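Local coordinates for B-129 (PDB 2WBT), which is essential for virus function and, as a zinc-binding protein with two C2H2-type zinc fingers, probably binds DNA, at residues R41-R44 and A45-T49. Residues are numbered along the deposited sequence; the frame is centred on the assembly and turned at random.
Sequences RLIR and AIVKT
Arg-44 and Lys-48, one helical turn apart, run side by side in the same direction, and their methylene chains touch where CD of Arg-44 lies 3.9 Å from CE of Lys-48. The charged ends stay separate: NH1 of Arg-44 is 5.4 Å from NZ of Lys-48, and the latter has a long, weak ion pair with Glu-28 of the second subunit. Lys-48 sets its CG opposite the carbonyl carbon (chi1 -76°), which lays the base of its extended chain over the preceding turn, with CG 3.3 Å from Arg-44 O. On another face Val-47 approaches Ile-43 through a single branch, CG2 meeting CG2 at 4.5 Å, a loose apolar contact; the same CG2 of Val-47 lies closer to the Ile-43 carbonyl oxygen. Ile-46 lays CG1 against the backbone instead, 3.3 Å from Leu-42 O.

Backbone bonds set this spacing. Lys-48 N donates to Arg-44 O at 2.8 Å with an N-H...O angle of 158°, and Val-47 N to Ile-43 O at 3.1 Å; Ala-45 and Ile-46 pair likewise with Arg-41 and Leu-42. Ala-45 O takes two donors from Thr-49, which arrive from opposite faces of the carbonyl plane: the backbone N and the side-chain hydroxyl. Thr-49 OG1 lies 2.8 Å from Ala-45 O.

Outside the two segments, Val-47 packs on Val-47 of the second subunit and Ile-46 on its Leu-50, while Arg-41 forms a salt bridge with Glu-38. The i to i+4 bonding is that of an alpha-helix, here 37-52, and the split between buried Ile-43, Ile-46 and Val-47 and the more open Arg-44/Lys-48 side makes it amphipathic, its apolar face meeting the other subunit in the dimer.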
ATOM      1  N   ARG A  41      -4.412   6.979  13.361  1.00 28.76           N
ATOM      2  CA  ARG A  41      -5.240   5.800  13.099  1.00 28.52           C
ATOM      3  C   ARG A  41      -4.766   5.056  11.848  1.00 28.25           C
ATOM      4  O   ARG A  41      -4.659   3.829  11.852  1.00 28.23           O
ATOM      5  CB  ARG A  41      -6.713   6.192  12.939  1.00 28.54           C
ATOM      6  CG  ARG A  41      -7.659   4.998  13.008  1.00 28.64           C
ATOM      7  CD  ARG A  41      -9.089   5.335  12.593  1.00 28.77           C
ATOM      8  NE  ARG A  41      -9.216   5.739  11.191  1.00 28.89           N
ATOM      9  CZ  ARG A  41      -9.072   4.932  10.138  1.00 29.01           C
ATOM     10  NH1 ARG A  41      -8.768   3.646  10.291  1.00 29.04           N
ATOM     11  NH2 ARG A  41      -9.222   5.419   8.910  1.00 29.04           N
ATOM     12  N   LEU A  42      -4.495   5.809  10.784  1.00 27.91           N
ATOM     13  CA  LEU A  42      -3.981   5.246   9.529  1.00 27.64           C
ATOM     14  C   LEU A  42      -2.627   4.560   9.708  1.00 27.39           C
ATOM     15  O   LEU A  42      -2.381   3.507   9.117  1.00 27.37           O
ATOM     16  CB  LEU A  42      -3.859   6.334   8.456  1.00 27.63           C
ATOM     17  CG  LEU A  42      -5.168   6.917   7.915  1.00 27.62           C
ATOM     18  CD1 LEU A  42      -4.901   8.190   7.125  1.00 27.60           C
ATOM     19  CD2 LEU A  42      -5.904   5.896   7.060  1.00 27.60           C
ATOM     20  N   ILE A  43      -1.751   5.161  10.512  1.00 27.09           N
ATOM     21  CA  ILE A  43      -0.429   4.588  10.786  1.00 26.86           C
ATOM     22  C   ILE A  43      -0.563   3.240  11.494  1.00 26.65           C
ATOM     23  O   ILE A  43       0.165   2.294  11.191  1.00 26.63           O
ATOM     24  CB  ILE A  43       0.446   5.539  11.636  1.00 26.86           C
ATOM     25  CG1 ILE A  43       0.831   6.776  10.824  1.00 26.85           C
ATOM     26  CG2 ILE A  43       1.711   4.833  12.110  1.00 26.86           C
ATOM     27  CD1 ILE A  43       1.543   7.840  11.632  1.00 26.84           C
ATOM     28  N   ARG A  44      -1.502   3.165  12.431  1.00 26.40           N
ATOM     29  CA  ARG A  44      -1.802   1.924  13.143  1.00 26.21           C
ATOM     30  C   ARG A  44      -2.386   0.872  12.200  1.00 26.04           C
ATOM     31  O   ARG A  44      -1.992  -0.294  12.244  1.00 26.03           O
ATOM     32  CB  ARG A  44      -2.784   2.208  14.276  1.00 26.20           C
ATOM     33  CG  ARG A  44      -2.898   1.109  15.323  1.00 26.19           C
ATOM     34  CD  ARG A  44      -4.171   1.250  16.157  1.00 26.19           C
ATOM     35  NE  ARG A  44      -4.557   2.642  16.400  1.00 26.19           N
ATOM     36  CZ  ARG A  44      -5.526   3.033  17.222  1.00 26.19           C
ATOM     37  NH1 ARG A  44      -6.234   2.146  17.916  1.00 26.19           N
ATOM     38  NH2 ARG A  44      -5.787   4.329  17.355  1.00 26.19           N
ATOM     39  N   ALA A  45      -3.319   1.295  11.350  1.00 25.85           N
ATOM     40  CA  ALA A  45      -3.970   0.403  10.382  1.00 25.70           C
ATOM     41  C   ALA A  45      -2.970  -0.232   9.415  1.00 25.57           C
ATOM     42  O   ALA A  45      -3.077  -1.417   9.093  1.00 25.55           O
ATOM     43  CB  ALA A  45      -5.042   1.158   9.607  1.00 25.69           C
ATOM     44  N   ILE A  46      -2.007   0.565   8.954  1.00 25.42           N
ATOM     45  CA  ILE A  46      -0.931   0.070   8.090  1.00 25.31           C
ATOM     46  C   ILE A  46      -0.060  -0.938   8.831  1.00 25.22           C
ATOM     47  O   ILE A  46       0.227  -2.018   8.312  1.00 25.21           O
ATOM     48  CB  ILE A  46      -0.032   1.218   7.574  1.00 25.30           C
ATOM     49  CG1 ILE A  46      -0.784   2.072   6.555  1.00 25.29           C
ATOM     50  CG2 ILE A  46       1.225   0.662   6.915  1.00 25.30           C
ATOM     51  CD1 ILE A  46      -0.059   3.345   6.174  1.00 25.28           C
ATOM     52  N   VAL A  47       0.354  -0.578  10.044  1.00 25.13           N
ATOM     53  CA  VAL A  47       1.181  -1.456  10.875  1.00 25.06           C
ATOM     54  C   VAL A  47       0.464  -2.778  11.163  1.00 25.03           C
ATOM     55  O   VAL A  47       1.084  -3.840  11.133  1.00 25.02           O
ATOM     56  CB  VAL A  47       1.579  -0.774  12.205  1.00 25.06           C
ATOM     57  CG1 VAL A  47       2.285  -1.758  13.130  1.00 25.05           C
ATOM     58  CG2 VAL A  47       2.467   0.430  11.934  1.00 25.05           C
ATOM     59  N   LYS A  48      -0.840  -2.707  11.423  1.00 25.00           N
ATOM     60  CA  LYS A  48      -1.655  -3.907  11.635  1.00 24.99           C
ATOM     61  C   LYS A  48      -1.691  -4.788  10.383  1.00 25.02           C
ATOM     62  O   LYS A  48      -1.556  -6.008  10.474  1.00 25.02           O
ATOM     63  CB  LYS A  48      -3.080  -3.534  12.054  1.00 24.97           C
ATOM     64  CG  LYS A  48      -3.199  -3.071  13.498  1.00 24.93           C
ATOM     65  CD  LYS A  48      -4.654  -2.928  13.919  1.00 24.89           C
ATOM     66  CE  LYS A  48      -4.778  -2.506  15.374  1.00 24.88           C
ATOM     67  NZ  LYS A  48      -6.113  -2.845  15.941  1.00 24.87           N
ATOM     68  N   THR A  49      -1.878  -4.162   9.222  1.00 25.08           N
ATOM     69  CA  THR A  49      -1.857  -4.871   7.940  1.00 25.13           C
ATOM     70  C   THR A  49      -0.497  -5.520   7.682  1.00 25.21           C
ATOM     71  O   THR A  49      -0.426  -6.664   7.228  1.00 25.22           O
ATOM     72  CB  THR A  49      -2.177  -3.928   6.763  1.00 25.13           C
ATOM     73  OG1 THR A  49      -3.421  -3.259   7.004  1.00 25.12           O
ATOM     74  CG2 THR A  49      -2.269  -4.707   5.455  1.00 25.12           C
TER